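Local coordinates for O-methyltransferase (Coxiella burnetii, PDB 3TR6), which probably transfers methyl groups from S-adenosylmethionine to oxygen atoms of its substrates, and binds S-adenosylhomocysteine and a nickel ion, at residues P27-E32 with K106-K111; L55-V60 with G83-K88. All blocks are in the same frame, centred on the assembly; numbering follows the deposited sequence.

Contact 1. Residues P27-E32 with K106-K111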
loop_
_atom_site.group_PDB
_atom_site.type_symbol
_atom_site.label_atom_id
_atom_site.label_comp_id
_atom_site.label_asym_id
_atom_site.label_seq_id
_atom_site.Cartn_x
_atom_site.Cartn_y
_atom_site.Cartn_z
ATOM N N PRO A 27 16.181 7.443 -5.483
ATOM C CA PRO A 27 16.988 8.665 -5.568
ATOM C C PRO A 27 18.468 8.317 -5.483
ATOM O O PRO A 27 18.854 7.522 -4.625
ATOM C CB PRO A 27 16.559 9.459 -4.330
ATOM C CG PRO A 27 15.212 8.897 -3.961
ATOM C CD PRO A 27 15.284 7.446 -4.316
ATOM N N PRO A 28 19.288 8.899 -6.367
ATOM C CA PRO A 28 20.717 8.579 -6.447
ATOM C C PRO A 28 21.410 8.606 -5.090
ATOM O O PRO A 28 22.269 7.763 -4.832
ATOM C CB PRO A 28 21.279 9.672 -7.371
ATOM C CG PRO A 28 20.171 10.677 -7.541
ATOM C CD PRO A 28 18.900 9.923 -7.348
ATOM N N LEU A 29 21.037 9.547 -4.231
ATOM C CA LEU A 29 21.653 9.638 -2.913
ATOM C C LEU A 29 21.395 8.385 -2.078
ATOM O O LEU A 29 22.291 7.893 -1.398
ATOM C CB LEU A 29 21.180 10.888 -2.168
ATOM C CG LEU A 29 21.842 11.153 -0.812
ATOM C CD1 LEU A 29 22.035 12.645 -0.587
ATOM C CD2 LEU A 29 21.046 10.533 0.330
ATOM N N LEU A 30 20.168 7.873 -2.127
ATOM C CA LEU A 30 19.831 6.648 -1.406
ATOM C C LEU A 30 20.534 5.435 -2.008
ATOM O O LEU A 30 20.978 4.540 -1.287
ATOM C CB LEU A 30 18.318 6.432 -1.373
ATOM C CG LEU A 30 17.564 7.212 -0.291
ATOM C CD1 LEU A 30 16.057 7.023 -0.428
ATOM C CD2 LEU A 30 18.040 6.807 1.100
ATOM N N ALA A 31 20.633 5.411 -3.334
ATOM C CA ALA A 31 21.367 4.360 -4.028
ATOM C C ALA A 31 22.810 4.323 -3.532
ATOM O O ALA A 31 23.354 3.257 -3.242
ATOM C CB ALA A 31 21.326 4.587 -5.531
ATOM N N GLU A 32 23.416 5.501 -3.430
ATOM C CA GLU A 32 24.785 5.637 -2.948
ATOM C C GLU A 32 24.907 5.197 -1.494
ATOM O O GLU A 32 25.897 4.575 -1.105
ATOM C CB GLU A 32 25.242 7.089 -3.097
ATOM C CG GLU A 32 26.521 7.427 -2.361
ATOM C CD GLU A 32 26.837 8.909 -2.409
ATOM O OE1 GLU A 32 26.198 9.628 -3.209
ATOM O OE2 GLU A 32 27.719 9.356 -1.642
ATOM N N LYS A 106 23.500 10.273 9.892
ATOM C CA LYS A 106 23.583 11.727 10.043
ATOM C C LYS A 106 24.229 12.342 8.817
ATOM O O LYS A 106 23.739 13.327 8.268
ATOM C CB LYS A 106 24.424 12.110 11.261
ATOM C CG LYS A 106 23.730 12.007 12.602
ATOM C CD LYS A 106 24.714 12.302 13.726
ATOM C CE LYS A 106 24.055 12.166 15.086
ATOM N NZ LYS A 106 25.054 12.151 16.193
ATOM N N GLU A 107 25.344 11.752 8.404
ATOM C CA GLU A 107 26.135 12.262 7.297
ATOM C C GLU A 107 25.284 12.364 6.039
ATOM O O GLU A 107 25.285 13.387 5.363
ATOM C CB GLU A 107 27.335 11.344 7.065
ATOM C CG GLU A 107 28.435 11.914 6.204
ATOM C CD GLU A 107 29.609 10.958 6.091
ATOM O OE1 GLU A 107 30.109 10.482 7.140
ATOM O OE2 GLU A 107 30.008 10.673 4.946
ATOM N N TYR A 108 24.532 11.306 5.746
ATOM C CA TYR A 108 23.753 11.251 4.514
ATOM C C TYR A 108 22.502 12.125 4.538
ATOM O O TYR A 108 22.133 12.702 3.514
ATOM C CB TYR A 108 23.403 9.804 4.145
ATOM C CG TYR A 108 24.446 9.141 3.272
ATOM C CD1 TYR A 108 24.296 9.095 1.893
ATOM C CD2 TYR A 108 25.590 8.576 3.826
ATOM C CE1 TYR A 108 25.247 8.498 1.090
ATOM C CE2 TYR A 108 26.548 7.975 3.028
ATOM C CZ TYR A 108 26.369 7.939 1.662
ATOM O OH TYR A 108 27.318 7.345 0.860
ATOM N N TRP A 109 21.852 12.236 5.693
ATOM C CA TRP A 109 20.654 13.066 5.761
ATOM C C TRP A 109 20.973 14.556 5.893
ATOM O O TRP A 109 20.114 15.403 5.656
ATOM C CB TRP A 109 19.637 12.576 6.810
ATOM C CG TRP A 109 19.924 12.905 8.246
ATOM C CD1 TRP A 109 20.195 14.135 8.771
ATOM C CD2 TRP A 109 19.904 11.992 9.351
ATOM N NE1 TRP A 109 20.374 14.038 10.129
ATOM C CE2 TRP A 109 20.199 12.733 10.511
ATOM C CE3 TRP A 109 19.680 10.615 9.470
ATOM C CZ2 TRP A 109 20.275 12.147 11.775
ATOM C CZ3 TRP A 109 19.753 10.034 10.724
ATOM C CH2 TRP A 109 20.051 10.799 11.861
ATOM N N GLU A 110 22.214 14.868 6.252
ATOM C CA GLU A 110 22.707 16.233 6.137
ATOM C C GLU A 110 22.935 16.520 4.661
ATOM O O GLU A 110 22.484 17.533 4.131
ATOM C CB GLU A 110 24.016 16.409 6.908
ATOM C CG GLU A 110 23.876 16.301 8.424
ATOM C CD GLU A 110 25.218 16.309 9.139
ATOM O OE1 GLU A 110 26.248 16.553 8.472
ATOM O OE2 GLU A 110 25.247 16.066 10.366
ATOM N N LYS A 111 23.636 15.603 4.005
ATOM C CA LYS A 111 23.937 15.703 2.584
ATOM C C LYS A 111 22.661 15.778 1.750
ATOM O O LYS A 111 22.680 16.237 0.606
ATOM C CB LYS A 111 24.779 14.500 2.149
ATOM C CG LYS A 111 25.324 14.575 0.730
ATOM C CD LYS A 111 26.217 13.377 0.430
ATOM C CE LYS A 111 26.862 13.491 -0.944
ATOM N NZ LYS A 111 27.765 12.340 -1.233
#
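Glu32 reaches from one helix to Tyr108 and Lys111 on another, the two segments running antiparallel (166°) with axes 10.9 Å apart. From CB, CG is set anti to the backbone N (chi1 167°) and lies at the edge of the Tyr108 ring, in its plane, 3.3 Å from Tyr108 OH. CD follows with the chain extended, 3.7 Å from Tyr108 OH. At the tip, OE2 takes Lys111 NZ on its syn lone pair in a 3.0 Å salt bridge and also lies near the phenol oxygen, while OE1 lies 3.7 Å from the same nitrogen. Long, extended side chains suit axes this far apart, and the lysine meets the glutamate chain at about a right angle. Tyr108 OH has its hydrogen bond with Glu36, so the phenol is fixed by the next turn of the glutamate's own helix. Beneath the charges, Leu29 supplies the apolar part: Leu29 CD2 meets Tyr108 CD1 at the ring edge (3.9 Å), and Leu29 CD1 packs on Lys111 CG (4.0 Å). A branched leucine can thus serve both neighbours. Helix 28-40 lies alongside helix 99-111, Leu30 and Tyr108 both rest on helix 77-83, and Trp109 turns to strand 118-122 of the Rossmann-like sheet.

Contact 2. Residues L55-V60 with G83-K88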
loop_
_atom_site.group_PDB
_atom_site.type_symbol
_atom_site.label_atom_id
_atom_site.label_comp_id
_atom_site.label_asym_id
_atom_site.label_seq_id
_atom_site.Cartn_x
_atom_site.Cartn_y
_atom_site.Cartn_z
ATOM N N LEU A 55 7.419 2.738 -0.910
ATOM C CA LEU A 55 6.027 2.651 -0.493
ATOM C C LEU A 55 5.793 3.495 0.753
ATOM O O LEU A 55 4.757 4.145 0.882
ATOM C CB LEU A 55 5.647 1.193 -0.218
ATOM C CG LEU A 55 4.369 0.926 0.589
ATOM C CD1 LEU A 55 3.134 1.477 -0.123
ATOM C CD2 LEU A 55 4.213 -0.563 0.861
ATOM N N LEU A 56 6.759 3.473 1.668
ATOM C CA LEU A 56 6.697 4.292 2.872
ATOM C C LEU A 56 6.646 5.772 2.515
ATOM O O LEU A 56 5.869 6.534 3.087
ATOM C CB LEU A 56 7.904 4.024 3.771
ATOM C CG LEU A 56 8.002 2.673 4.474
ATOM C CD1 LEU A 56 9.279 2.616 5.295
ATOM C CD2 LEU A 56 6.785 2.428 5.351
ATOM N N ALA A 57 7.489 6.170 1.569
ATOM C CA ALA A 57 7.528 7.553 1.112
ATOM C C ALA A 57 6.176 7.964 0.541
ATOM O O ALA A 57 5.709 9.081 0.772
ATOM C CB ALA A 57 8.629 7.744 0.077
ATOM N N LEU A 58 5.546 7.059 -0.202
ATOM C CA LEU A 58 4.242 7.339 -0.789
ATOM C C LEU A 58 3.180 7.517 0.294
ATOM O O LEU A 58 2.283 8.346 0.157
ATOM C CB LEU A 58 3.830 6.234 -1.767
ATOM C CG LEU A 58 2.591 6.518 -2.629
ATOM C CD1 LEU A 58 2.853 7.638 -3.631
ATOM C CD2 LEU A 58 2.132 5.266 -3.351
ATOM N N LEU A 59 3.292 6.746 1.371
ATOM C CA LEU A 59 2.347 6.837 2.480
ATOM C C LEU A 59 2.456 8.165 3.223
ATOM O O LEU A 59 1.447 8.746 3.621
ATOM C CB LEU A 59 2.548 5.675 3.451
ATOM C CG LEU A 59 2.183 4.295 2.908
ATOM C CD1 LEU A 59 2.484 3.221 3.940
ATOM C CD2 LEU A 59 0.727 4.259 2.499
ATOM N N VAL A 60 3.683 8.636 3.416
ATOM C CA VAL A 60 3.911 9.941 4.024
ATOM C C VAL A 60 3.207 11.032 3.217
ATOM O O VAL A 60 2.587 11.935 3.776
ATOM C CB VAL A 60 5.420 10.267 4.128
ATOM C CG1 VAL A 60 5.632 11.744 4.451
ATOM C CG2 VAL A 60 6.089 9.385 5.171
ATOM N N GLY A 83 11.889 10.916 5.154
ATOM C CA GLY A 83 12.276 12.303 5.344
ATOM C C GLY A 83 12.102 13.134 4.084
ATOM O O GLY A 83 11.623 14.262 4.140
ATOM N N LEU A 84 12.487 12.572 2.942
ATOM C CA LEU A 84 12.390 13.278 1.668
ATOM C C LEU A 84 10.946 13.525 1.233
ATOM O O LEU A 84 10.676 14.409 0.418
ATOM C CB LEU A 84 13.137 12.510 0.577
ATOM C CG LEU A 84 14.658 12.448 0.712
ATOM C CD1 LEU A 84 15.231 11.346 -0.163
ATOM C CD2 LEU A 84 15.287 13.798 0.379
ATOM N N ALA A 85 10.022 12.737 1.771
ATOM C CA ALA A 85 8.617 12.849 1.391
ATOM C C ALA A 85 7.848 13.780 2.324
ATOM O O ALA A 85 6.726 14.188 2.019
ATOM C CB ALA A 85 7.967 11.471 1.352
ATOM N N LEU A 86 8.463 14.113 3.454
ATOM C CA LEU A 86 7.862 15.003 4.441
ATOM C C LEU A 86 7.444 16.335 3.840
ATOM O O LEU A 86 8.174 16.915 3.037
ATOM C CB LEU A 86 8.840 15.264 5.584
ATOM C CG LEU A 86 8.995 14.206 6.674
ATOM C CD1 LEU A 86 10.140 14.583 7.601
ATOM C CD2 LEU A 86 7.698 14.035 7.456
ATOM N N PRO A 87 6.259 16.826 4.230
ATOM C CA PRO A 87 5.852 18.184 3.855
ATOM C C PRO A 87 6.745 19.211 4.550
ATOM O O PRO A 87 7.475 18.844 5.473
ATOM C CB PRO A 87 4.408 18.273 4.359
ATOM C CG PRO A 87 4.285 17.207 5.391
ATOM C CD PRO A 87 5.204 16.110 4.965
ATOM N N LYS A 88 6.689 20.466 4.113
ATOM C CA LYS A 88 7.628 21.492 4.579
ATOM C C LYS A 88 7.738 21.577 6.101
ATOM O O LYS A 88 8.814 21.845 6.638
ATOM C CB LYS A 88 7.265 22.866 4.008
ATOM C CG LYS A 88 5.967 23.448 4.554
ATOM C CD LYS A 88 5.829 24.928 4.212
ATOM C CE LYS A 88 6.939 25.754 4.853
ATOM N NZ LYS A 88 6.768 27.215 4.603
#
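Val60 and Ala85 meet without a polar bond between them; the shortest polar bond here, Leu59 N to Leu55 O at 3.0 Å, belongs to the helix that carries Val60. On the facing side, Leu86 N is bonded to Gly83 O at 3.2 Å, which keeps the chain turned as it leaves helix 77-83. That turn presents the Ala85 methyl to helix 50-63. CB of Ala85 lies against the Ala57 carbonyl, 3.3 Å from Ala57 O, with Val60 CG1 on the next turn at 3.9 Å. Alanine suits the buried position 85, where CB points toward the helix and a methyl fits the close spacing of 5.4 Å between the CA atoms of Ala57 and Ala85. Val60 does the wider work with one branch. Its CG1 stands anti to the backbone N (chi1 167°) and reaches the loop backbone, 3.6 Å from Ala85 O. The same methyl also lies 4.3 Å from Leu86 CD2 and 4.4 Å from Pro87 CD, at the outer limit of contact. A beta-branched residue offers a compact side chain, branched close to the backbone. Val60 also touches Leu143 of the central sheet, so it fills the angle between helix, loop and strand. With nothing but van der Waals contact joining the segments, their fit depends on shape and on the exclusion of water; the helix bonds its own backbone, while the Leu86 and Pro87 carbonyls have weak hydrogen bonds to Lys117.

The two contacts divide the work between surface and interior. Contact 1 lies about 18 Å from the centre of the chain and is partly buried, joining helix 28-40 to helix 99-111 by a salt bridge laid over an apolar patch. Contact 2, about 12 Å from that centre, is buried and without a polar bond between its segments, methyl groups packing on one another and on backbone where helix 50-63 comes close to the loop after helix 77-83. Helix 77-83 relates them: residues of contact 1 rest on it, and contact 2 involves the loop that follows it. Contact 2 is also nested in the chain segment that contact 1 closes. Their nearest atoms are about 4 Å apart but do not touch.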